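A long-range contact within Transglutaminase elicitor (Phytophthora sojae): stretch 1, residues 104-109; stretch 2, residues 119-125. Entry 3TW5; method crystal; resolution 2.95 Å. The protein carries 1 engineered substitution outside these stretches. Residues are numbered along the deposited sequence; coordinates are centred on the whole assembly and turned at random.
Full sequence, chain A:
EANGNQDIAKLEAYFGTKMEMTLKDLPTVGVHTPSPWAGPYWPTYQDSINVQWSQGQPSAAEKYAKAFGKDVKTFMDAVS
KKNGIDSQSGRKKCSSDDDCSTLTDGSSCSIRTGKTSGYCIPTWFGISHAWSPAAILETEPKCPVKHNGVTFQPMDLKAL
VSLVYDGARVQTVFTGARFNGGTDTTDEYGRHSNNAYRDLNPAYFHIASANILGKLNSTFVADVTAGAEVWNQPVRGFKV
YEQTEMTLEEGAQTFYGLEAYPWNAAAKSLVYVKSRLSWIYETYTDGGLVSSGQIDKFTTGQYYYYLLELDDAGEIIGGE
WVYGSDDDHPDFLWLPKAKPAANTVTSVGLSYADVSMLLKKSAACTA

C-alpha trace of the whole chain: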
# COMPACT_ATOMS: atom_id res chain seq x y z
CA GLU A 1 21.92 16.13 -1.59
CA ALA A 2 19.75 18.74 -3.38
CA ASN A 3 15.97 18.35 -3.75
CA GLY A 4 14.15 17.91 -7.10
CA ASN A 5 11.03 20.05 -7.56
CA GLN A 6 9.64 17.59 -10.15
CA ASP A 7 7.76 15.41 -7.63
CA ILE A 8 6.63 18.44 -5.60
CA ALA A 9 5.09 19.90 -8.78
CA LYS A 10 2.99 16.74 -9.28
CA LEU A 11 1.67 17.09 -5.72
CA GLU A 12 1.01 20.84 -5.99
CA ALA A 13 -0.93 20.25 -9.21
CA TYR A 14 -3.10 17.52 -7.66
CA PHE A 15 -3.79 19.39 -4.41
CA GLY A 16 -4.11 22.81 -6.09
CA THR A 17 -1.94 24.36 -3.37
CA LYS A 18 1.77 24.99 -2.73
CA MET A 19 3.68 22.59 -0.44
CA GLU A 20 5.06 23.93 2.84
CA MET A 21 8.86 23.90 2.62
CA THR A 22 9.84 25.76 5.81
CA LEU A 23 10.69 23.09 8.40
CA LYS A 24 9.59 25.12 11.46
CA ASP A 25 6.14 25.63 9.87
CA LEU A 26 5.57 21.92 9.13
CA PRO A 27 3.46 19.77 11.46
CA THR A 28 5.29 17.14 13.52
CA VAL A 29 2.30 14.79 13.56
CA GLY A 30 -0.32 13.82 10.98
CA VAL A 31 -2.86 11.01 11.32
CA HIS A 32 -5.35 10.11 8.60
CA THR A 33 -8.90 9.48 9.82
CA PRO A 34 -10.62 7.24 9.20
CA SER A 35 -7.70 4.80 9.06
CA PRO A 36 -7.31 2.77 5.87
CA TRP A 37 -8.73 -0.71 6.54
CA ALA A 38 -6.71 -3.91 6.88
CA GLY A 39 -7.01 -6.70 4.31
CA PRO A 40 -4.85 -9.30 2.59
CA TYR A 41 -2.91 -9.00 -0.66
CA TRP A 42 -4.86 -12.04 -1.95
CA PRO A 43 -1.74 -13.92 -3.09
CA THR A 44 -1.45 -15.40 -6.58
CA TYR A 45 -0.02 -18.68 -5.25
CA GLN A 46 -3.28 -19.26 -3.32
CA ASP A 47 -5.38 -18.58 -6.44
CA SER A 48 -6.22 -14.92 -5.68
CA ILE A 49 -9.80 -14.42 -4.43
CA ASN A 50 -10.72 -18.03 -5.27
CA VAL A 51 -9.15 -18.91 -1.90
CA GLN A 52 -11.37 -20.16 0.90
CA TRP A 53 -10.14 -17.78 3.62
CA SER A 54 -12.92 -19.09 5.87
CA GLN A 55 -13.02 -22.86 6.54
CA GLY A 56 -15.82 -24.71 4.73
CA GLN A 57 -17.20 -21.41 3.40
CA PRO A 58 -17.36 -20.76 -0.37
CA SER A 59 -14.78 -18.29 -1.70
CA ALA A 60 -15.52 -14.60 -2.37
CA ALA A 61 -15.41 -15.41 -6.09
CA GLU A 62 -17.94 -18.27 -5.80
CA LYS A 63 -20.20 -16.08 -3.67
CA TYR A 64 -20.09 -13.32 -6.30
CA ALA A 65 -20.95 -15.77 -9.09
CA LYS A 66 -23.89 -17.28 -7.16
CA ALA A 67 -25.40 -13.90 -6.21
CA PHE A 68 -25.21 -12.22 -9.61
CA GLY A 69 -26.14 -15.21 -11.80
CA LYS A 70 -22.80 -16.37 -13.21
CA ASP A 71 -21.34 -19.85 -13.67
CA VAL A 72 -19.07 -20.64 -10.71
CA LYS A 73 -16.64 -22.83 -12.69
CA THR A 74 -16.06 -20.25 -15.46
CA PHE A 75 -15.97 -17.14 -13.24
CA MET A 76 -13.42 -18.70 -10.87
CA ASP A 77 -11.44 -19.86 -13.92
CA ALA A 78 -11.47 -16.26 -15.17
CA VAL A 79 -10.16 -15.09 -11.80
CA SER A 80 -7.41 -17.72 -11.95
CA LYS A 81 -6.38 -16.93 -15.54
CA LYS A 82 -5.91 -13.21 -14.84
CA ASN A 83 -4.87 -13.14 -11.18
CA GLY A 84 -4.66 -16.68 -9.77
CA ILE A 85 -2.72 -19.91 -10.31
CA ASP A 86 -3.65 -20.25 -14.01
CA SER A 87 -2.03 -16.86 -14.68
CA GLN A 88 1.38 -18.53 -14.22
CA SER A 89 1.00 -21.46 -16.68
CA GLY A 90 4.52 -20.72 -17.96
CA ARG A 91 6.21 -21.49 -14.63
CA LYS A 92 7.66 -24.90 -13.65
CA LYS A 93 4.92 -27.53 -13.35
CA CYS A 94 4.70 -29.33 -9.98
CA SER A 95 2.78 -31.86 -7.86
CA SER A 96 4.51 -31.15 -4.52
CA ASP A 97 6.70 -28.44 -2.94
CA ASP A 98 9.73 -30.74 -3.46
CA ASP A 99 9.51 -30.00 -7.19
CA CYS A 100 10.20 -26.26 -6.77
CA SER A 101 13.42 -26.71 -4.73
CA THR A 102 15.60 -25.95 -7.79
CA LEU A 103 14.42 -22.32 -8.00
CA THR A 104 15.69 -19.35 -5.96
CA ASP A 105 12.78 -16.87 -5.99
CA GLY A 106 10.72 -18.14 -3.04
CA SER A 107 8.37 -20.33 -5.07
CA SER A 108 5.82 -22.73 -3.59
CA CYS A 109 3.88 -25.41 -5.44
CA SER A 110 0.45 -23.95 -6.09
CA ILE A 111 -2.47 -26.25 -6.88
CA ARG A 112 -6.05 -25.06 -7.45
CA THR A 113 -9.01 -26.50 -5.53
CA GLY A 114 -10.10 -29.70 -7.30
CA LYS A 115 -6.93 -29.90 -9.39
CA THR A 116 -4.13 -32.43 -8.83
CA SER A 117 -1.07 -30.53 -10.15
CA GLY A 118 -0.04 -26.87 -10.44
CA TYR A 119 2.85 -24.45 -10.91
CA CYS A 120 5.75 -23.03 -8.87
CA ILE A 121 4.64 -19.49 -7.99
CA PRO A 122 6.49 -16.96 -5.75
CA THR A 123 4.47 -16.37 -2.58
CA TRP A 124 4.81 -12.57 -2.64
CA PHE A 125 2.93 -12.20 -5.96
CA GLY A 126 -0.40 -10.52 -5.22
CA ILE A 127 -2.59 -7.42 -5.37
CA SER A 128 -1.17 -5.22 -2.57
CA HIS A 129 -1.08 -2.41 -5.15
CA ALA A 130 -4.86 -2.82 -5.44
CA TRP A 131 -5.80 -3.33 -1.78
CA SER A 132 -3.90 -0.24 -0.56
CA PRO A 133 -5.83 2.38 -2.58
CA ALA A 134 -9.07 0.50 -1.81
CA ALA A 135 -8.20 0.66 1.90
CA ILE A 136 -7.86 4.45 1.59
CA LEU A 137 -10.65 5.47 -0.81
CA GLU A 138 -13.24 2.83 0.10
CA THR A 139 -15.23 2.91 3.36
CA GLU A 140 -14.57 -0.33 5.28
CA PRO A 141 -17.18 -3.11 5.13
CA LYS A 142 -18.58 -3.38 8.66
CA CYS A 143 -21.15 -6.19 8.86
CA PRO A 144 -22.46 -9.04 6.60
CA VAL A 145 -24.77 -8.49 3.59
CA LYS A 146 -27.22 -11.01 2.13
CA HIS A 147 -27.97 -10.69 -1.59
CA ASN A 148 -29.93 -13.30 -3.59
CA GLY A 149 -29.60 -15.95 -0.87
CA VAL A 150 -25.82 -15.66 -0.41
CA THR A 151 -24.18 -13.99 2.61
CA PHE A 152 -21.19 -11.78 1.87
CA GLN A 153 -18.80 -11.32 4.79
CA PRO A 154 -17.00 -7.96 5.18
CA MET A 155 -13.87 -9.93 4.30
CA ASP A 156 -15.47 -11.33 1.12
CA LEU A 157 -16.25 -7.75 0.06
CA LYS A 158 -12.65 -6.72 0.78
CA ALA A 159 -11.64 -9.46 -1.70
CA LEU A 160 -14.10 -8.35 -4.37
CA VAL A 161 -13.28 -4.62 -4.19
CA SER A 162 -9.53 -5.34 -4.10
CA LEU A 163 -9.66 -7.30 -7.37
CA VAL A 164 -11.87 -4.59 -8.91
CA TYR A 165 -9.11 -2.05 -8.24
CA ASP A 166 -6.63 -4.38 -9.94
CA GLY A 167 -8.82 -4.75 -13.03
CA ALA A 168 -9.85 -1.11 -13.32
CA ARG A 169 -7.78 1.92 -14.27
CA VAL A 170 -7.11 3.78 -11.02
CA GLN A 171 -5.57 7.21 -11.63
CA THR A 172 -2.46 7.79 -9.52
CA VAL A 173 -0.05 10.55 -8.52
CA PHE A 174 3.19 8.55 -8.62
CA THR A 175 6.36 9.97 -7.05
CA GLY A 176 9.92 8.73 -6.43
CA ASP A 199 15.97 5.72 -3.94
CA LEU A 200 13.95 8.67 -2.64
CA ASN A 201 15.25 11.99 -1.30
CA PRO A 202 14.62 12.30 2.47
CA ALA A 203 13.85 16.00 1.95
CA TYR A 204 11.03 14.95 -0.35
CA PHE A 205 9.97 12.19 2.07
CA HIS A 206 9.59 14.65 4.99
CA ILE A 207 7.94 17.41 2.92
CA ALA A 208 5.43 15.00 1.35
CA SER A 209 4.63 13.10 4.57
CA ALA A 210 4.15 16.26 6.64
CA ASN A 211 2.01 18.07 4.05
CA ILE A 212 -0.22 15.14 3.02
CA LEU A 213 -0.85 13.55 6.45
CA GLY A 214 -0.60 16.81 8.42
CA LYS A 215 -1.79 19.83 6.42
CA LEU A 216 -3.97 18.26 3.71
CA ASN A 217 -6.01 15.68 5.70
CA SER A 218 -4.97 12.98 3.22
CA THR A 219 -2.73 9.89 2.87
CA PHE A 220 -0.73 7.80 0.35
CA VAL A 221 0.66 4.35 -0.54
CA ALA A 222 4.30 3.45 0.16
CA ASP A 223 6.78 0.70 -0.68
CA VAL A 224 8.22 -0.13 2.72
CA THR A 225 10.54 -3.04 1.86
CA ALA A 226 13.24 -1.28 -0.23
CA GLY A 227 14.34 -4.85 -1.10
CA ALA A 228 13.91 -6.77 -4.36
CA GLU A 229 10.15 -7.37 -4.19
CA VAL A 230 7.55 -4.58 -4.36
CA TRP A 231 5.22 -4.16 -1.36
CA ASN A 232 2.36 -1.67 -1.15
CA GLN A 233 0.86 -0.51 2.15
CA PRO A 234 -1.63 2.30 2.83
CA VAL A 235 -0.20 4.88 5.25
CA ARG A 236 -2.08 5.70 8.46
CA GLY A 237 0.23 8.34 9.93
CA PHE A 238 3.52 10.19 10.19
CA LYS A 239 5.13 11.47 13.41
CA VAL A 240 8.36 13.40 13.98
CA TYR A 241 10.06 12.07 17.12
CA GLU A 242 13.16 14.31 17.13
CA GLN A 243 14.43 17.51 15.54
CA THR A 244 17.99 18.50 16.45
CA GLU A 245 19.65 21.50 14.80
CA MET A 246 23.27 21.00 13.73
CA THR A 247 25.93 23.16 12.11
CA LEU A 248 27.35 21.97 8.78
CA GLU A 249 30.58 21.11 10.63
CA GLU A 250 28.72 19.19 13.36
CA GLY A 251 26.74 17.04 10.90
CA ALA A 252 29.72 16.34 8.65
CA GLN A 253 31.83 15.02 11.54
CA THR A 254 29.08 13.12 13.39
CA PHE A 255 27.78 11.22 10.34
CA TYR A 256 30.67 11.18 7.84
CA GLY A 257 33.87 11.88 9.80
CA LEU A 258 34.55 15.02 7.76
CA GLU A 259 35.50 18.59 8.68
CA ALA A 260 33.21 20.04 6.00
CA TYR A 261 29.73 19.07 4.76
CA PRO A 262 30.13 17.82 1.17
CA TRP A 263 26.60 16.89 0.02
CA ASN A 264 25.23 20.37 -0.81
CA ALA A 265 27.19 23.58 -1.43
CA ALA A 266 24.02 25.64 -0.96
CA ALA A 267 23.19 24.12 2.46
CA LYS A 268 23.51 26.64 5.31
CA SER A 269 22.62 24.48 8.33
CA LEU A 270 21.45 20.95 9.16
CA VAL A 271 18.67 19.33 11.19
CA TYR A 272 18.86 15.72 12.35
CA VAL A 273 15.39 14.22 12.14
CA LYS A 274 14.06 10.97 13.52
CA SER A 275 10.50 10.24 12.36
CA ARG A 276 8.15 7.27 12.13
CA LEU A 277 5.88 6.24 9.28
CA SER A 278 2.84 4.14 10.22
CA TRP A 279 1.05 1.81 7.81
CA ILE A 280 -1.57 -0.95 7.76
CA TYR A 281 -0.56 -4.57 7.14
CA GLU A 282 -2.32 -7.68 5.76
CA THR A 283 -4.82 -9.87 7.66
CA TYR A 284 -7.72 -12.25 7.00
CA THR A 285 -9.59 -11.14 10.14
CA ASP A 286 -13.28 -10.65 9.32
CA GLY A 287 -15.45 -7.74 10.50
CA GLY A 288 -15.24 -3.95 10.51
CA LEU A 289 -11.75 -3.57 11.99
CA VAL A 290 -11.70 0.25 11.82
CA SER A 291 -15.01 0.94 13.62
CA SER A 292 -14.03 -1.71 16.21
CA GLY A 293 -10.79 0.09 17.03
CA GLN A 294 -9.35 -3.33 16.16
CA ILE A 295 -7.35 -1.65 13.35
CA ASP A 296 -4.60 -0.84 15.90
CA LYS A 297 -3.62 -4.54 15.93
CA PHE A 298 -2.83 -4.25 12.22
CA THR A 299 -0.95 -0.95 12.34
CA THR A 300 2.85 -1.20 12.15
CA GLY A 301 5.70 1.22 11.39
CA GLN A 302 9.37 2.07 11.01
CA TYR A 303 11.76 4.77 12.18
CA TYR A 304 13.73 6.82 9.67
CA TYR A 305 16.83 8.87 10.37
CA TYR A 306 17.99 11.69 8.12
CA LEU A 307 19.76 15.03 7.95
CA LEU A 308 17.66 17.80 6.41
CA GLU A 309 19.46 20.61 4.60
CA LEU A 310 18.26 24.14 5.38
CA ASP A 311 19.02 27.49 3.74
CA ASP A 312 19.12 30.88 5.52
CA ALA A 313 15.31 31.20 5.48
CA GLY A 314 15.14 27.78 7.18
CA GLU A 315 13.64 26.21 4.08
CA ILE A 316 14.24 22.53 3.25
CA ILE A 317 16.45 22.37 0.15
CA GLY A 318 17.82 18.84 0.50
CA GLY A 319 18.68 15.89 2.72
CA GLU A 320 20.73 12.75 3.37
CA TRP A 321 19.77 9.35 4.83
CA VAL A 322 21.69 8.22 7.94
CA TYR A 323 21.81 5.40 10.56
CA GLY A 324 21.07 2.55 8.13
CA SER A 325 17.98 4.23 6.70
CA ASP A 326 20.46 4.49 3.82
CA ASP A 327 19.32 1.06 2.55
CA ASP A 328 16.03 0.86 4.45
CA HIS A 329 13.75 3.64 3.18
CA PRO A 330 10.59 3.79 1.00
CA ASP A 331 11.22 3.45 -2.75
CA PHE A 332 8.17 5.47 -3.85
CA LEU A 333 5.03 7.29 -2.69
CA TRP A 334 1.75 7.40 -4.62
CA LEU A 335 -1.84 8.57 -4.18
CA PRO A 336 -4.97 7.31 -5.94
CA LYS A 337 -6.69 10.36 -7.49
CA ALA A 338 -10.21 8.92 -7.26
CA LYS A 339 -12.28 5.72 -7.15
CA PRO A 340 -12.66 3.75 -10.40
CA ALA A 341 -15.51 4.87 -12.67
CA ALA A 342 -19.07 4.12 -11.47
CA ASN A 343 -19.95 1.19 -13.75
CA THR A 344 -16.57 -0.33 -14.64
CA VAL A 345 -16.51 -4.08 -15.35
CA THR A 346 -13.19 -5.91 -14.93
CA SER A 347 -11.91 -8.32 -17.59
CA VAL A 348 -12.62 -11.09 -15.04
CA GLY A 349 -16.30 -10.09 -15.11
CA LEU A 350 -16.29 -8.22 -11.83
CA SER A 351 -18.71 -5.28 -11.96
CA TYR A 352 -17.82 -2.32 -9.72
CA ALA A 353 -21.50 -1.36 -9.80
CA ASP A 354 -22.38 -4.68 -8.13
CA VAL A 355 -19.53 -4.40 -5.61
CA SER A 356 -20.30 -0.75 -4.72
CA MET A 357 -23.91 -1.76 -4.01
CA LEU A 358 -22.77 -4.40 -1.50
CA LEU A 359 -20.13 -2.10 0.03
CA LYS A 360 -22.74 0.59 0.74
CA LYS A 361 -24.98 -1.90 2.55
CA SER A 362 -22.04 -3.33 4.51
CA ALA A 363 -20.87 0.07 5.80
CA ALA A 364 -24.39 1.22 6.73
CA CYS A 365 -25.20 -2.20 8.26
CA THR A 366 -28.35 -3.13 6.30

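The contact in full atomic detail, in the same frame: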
# COMPACT_ATOMS: atom_id res chain seq x y z
N THR A 104 15.27 -20.27 -7.02
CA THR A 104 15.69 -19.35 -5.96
C THR A 104 14.96 -18.01 -6.07
O THR A 104 15.58 -16.96 -6.29
CB THR A 104 17.22 -19.13 -5.98
OG1 THR A 104 17.67 -18.98 -7.33
CG2 THR A 104 17.95 -20.31 -5.32
N ASP A 105 13.64 -18.06 -5.92
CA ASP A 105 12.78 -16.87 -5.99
C ASP A 105 11.71 -16.89 -4.90
O ASP A 105 10.93 -15.93 -4.76
CB ASP A 105 12.13 -16.76 -7.38
CG ASP A 105 11.48 -18.06 -7.84
OD1 ASP A 105 11.33 -19.00 -7.03
OD2 ASP A 105 11.11 -18.15 -9.04
N GLY A 106 11.68 -17.97 -4.13
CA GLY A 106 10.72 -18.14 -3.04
C GLY A 106 9.43 -18.78 -3.49
O GLY A 106 8.36 -18.51 -2.93
N SER A 107 9.52 -19.64 -4.50
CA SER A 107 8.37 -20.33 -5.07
C SER A 107 7.78 -21.36 -4.12
O SER A 107 8.47 -21.85 -3.22
CB SER A 107 8.73 -21.01 -6.39
OG SER A 107 8.93 -20.06 -7.42
N SER A 108 6.51 -21.67 -4.33
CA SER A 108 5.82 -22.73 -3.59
C SER A 108 4.85 -23.38 -4.56
O SER A 108 4.19 -22.69 -5.34
CB SER A 108 5.08 -22.14 -2.39
OG SER A 108 4.38 -23.15 -1.67
N CYS A 109 4.76 -24.71 -4.52
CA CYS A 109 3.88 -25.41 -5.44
C CYS A 109 2.43 -25.05 -5.17
O CYS A 109 1.92 -25.26 -4.07
CB CYS A 109 4.07 -26.93 -5.39
SG CYS A 109 3.21 -27.77 -6.74
N TYR A 119 1.63 -25.13 -10.48
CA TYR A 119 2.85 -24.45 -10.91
C TYR A 119 3.60 -23.85 -9.73
O TYR A 119 3.00 -23.58 -8.68
CB TYR A 119 2.53 -23.35 -11.94
CG TYR A 119 1.59 -23.79 -13.04
CD1 TYR A 119 2.06 -24.47 -14.16
CD2 TYR A 119 0.22 -23.52 -12.96
CE1 TYR A 119 1.20 -24.87 -15.18
CE2 TYR A 119 -0.65 -23.92 -13.97
CZ TYR A 119 -0.15 -24.60 -15.07
OH TYR A 119 -1.01 -24.99 -16.07
N CYS A 120 4.91 -23.65 -9.90
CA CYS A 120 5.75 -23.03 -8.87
C CYS A 120 5.67 -21.51 -8.93
O CYS A 120 6.31 -20.87 -9.78
CB CYS A 120 7.20 -23.50 -9.00
SG CYS A 120 7.44 -25.29 -8.90
N ILE A 121 4.89 -20.93 -8.02
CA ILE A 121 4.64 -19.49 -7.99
C ILE A 121 5.26 -18.86 -6.73
O ILE A 121 5.10 -19.40 -5.63
CB ILE A 121 3.12 -19.18 -8.04
CG1 ILE A 121 2.49 -19.81 -9.29
CG2 ILE A 121 2.85 -17.68 -8.00
CD1 ILE A 121 0.98 -19.94 -9.25
N PRO A 122 6.00 -17.74 -6.90
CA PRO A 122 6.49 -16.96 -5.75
C PRO A 122 5.34 -16.50 -4.86
O PRO A 122 4.30 -16.07 -5.36
CB PRO A 122 7.16 -15.75 -6.41
CG PRO A 122 7.60 -16.26 -7.73
CD PRO A 122 6.54 -17.23 -8.17
N THR A 123 5.54 -16.60 -3.55
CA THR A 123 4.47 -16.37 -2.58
C THR A 123 4.15 -14.89 -2.33
O THR A 123 3.14 -14.56 -1.71
CB THR A 123 4.76 -17.06 -1.23
OG1 THR A 123 6.10 -16.78 -0.82
CG2 THR A 123 4.58 -18.57 -1.35
N TRP A 124 5.01 -14.00 -2.82
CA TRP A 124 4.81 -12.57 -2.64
C TRP A 124 3.93 -11.93 -3.72
O TRP A 124 3.38 -10.85 -3.52
CB TRP A 124 6.15 -11.84 -2.50
CG TRP A 124 6.96 -11.77 -3.76
CD1 TRP A 124 7.86 -12.70 -4.20
CD2 TRP A 124 6.97 -10.71 -4.72
NE1 TRP A 124 8.42 -12.29 -5.38
CE2 TRP A 124 7.90 -11.07 -5.72
CE3 TRP A 124 6.28 -9.49 -4.83
CZ2 TRP A 124 8.15 -10.24 -6.83
CZ3 TRP A 124 6.54 -8.67 -5.93
CH2 TRP A 124 7.47 -9.06 -6.92
N PHE A 125 3.82 -12.61 -4.87
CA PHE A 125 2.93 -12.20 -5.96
C PHE A 125 1.52 -12.00 -5.44
O PHE A 125 0.96 -12.90 -4.80
CB PHE A 125 2.91 -13.28 -7.06
CG PHE A 125 4.10 -13.25 -7.99
CD1 PHE A 125 4.03 -13.90 -9.21
CD2 PHE A 125 5.28 -12.58 -7.65
CE1 PHE A 125 5.12 -13.89 -10.09
CE2 PHE A 125 6.36 -12.56 -8.52
CZ PHE A 125 6.28 -13.22 -9.74

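A short antiparallel pairing can be anchored by a single residue pair, with the flanking residues fitted around it, and this contact in the Transglutaminase elicitor is a compact example. Strand 107-109 runs against strand 119-122 with an angle of 143° between their directions, well short of strict antiparallelism. The register places Ser 107 opposite Pro 122, Ser 108 opposite Ile 121 and Cys 109 opposite Cys 120.

Of these pairs, Ser 108 and Ile 121 form the hydrogen-bonded one. Ser 108 N donates to Ile 121 O at 3.0 Å, and Ile 121 N returns a bond to Ser 108 O at 3.3 Å, so each residue both gives and accepts. The two pairs beside it are non-hydrogen-bonded, and their CA atoms lie closer together, as is usual in antiparallel sheets: 3.9 Å between Ser 107 CA and Pro 122 CA, 4.6 Å between Cys 109 CA and Cys 120 CA, against 5.6 Å between Ser 108 CA and Ile 121 CA. Proline has no amide hydrogen to donate, and at position 122 the register asks for none towards stretch 1. Ile 121 O also receives a CA-H...O contact from Ser 107 CA, at 3.4 Å. Beyond the strand pairing, Thr 123 N reaches Gly 106 O at 3.5 Å in a weak hydrogen bond that extends the backbone link into the loop. Gly 106 has phi/psi of 89/31, where a CB would be jammed against the carbonyl oxygen of the residue before; the backbone itself calls for glycine.

The side chains follow from this register. Cys 109 and Cys 120 project from one face of the sheet, each bonded covalently to a group elsewhere in the structure, while Ser 108 and Ile 121 project from the other. At the Ser 107-Pro 122 pair the side chains diverge instead. Ser 107 nevertheless packs across the gap: its CB lies 3.9 Å from Cys 120 CB, and its OG lies 3.8 Å from Pro 122 CD. The hydroxyl is committed within its own stretch, donating to Asp 105 OD1 at 2.7 Å from Ser 107 OG. A weak bond from Ser 107 N to the same Asp 105 OD1, at 3.2 Å, helps tie the turn around Gly 106 to the start of the strand.

Further along, Thr 123 CG2 packs 3.8 Å from Ser 108 CB. Trp 124 touches the margin of the contact, with Asp 105 O at its ring edge, near the ring plane. The whole contact buries 378 Å², counting both stretches.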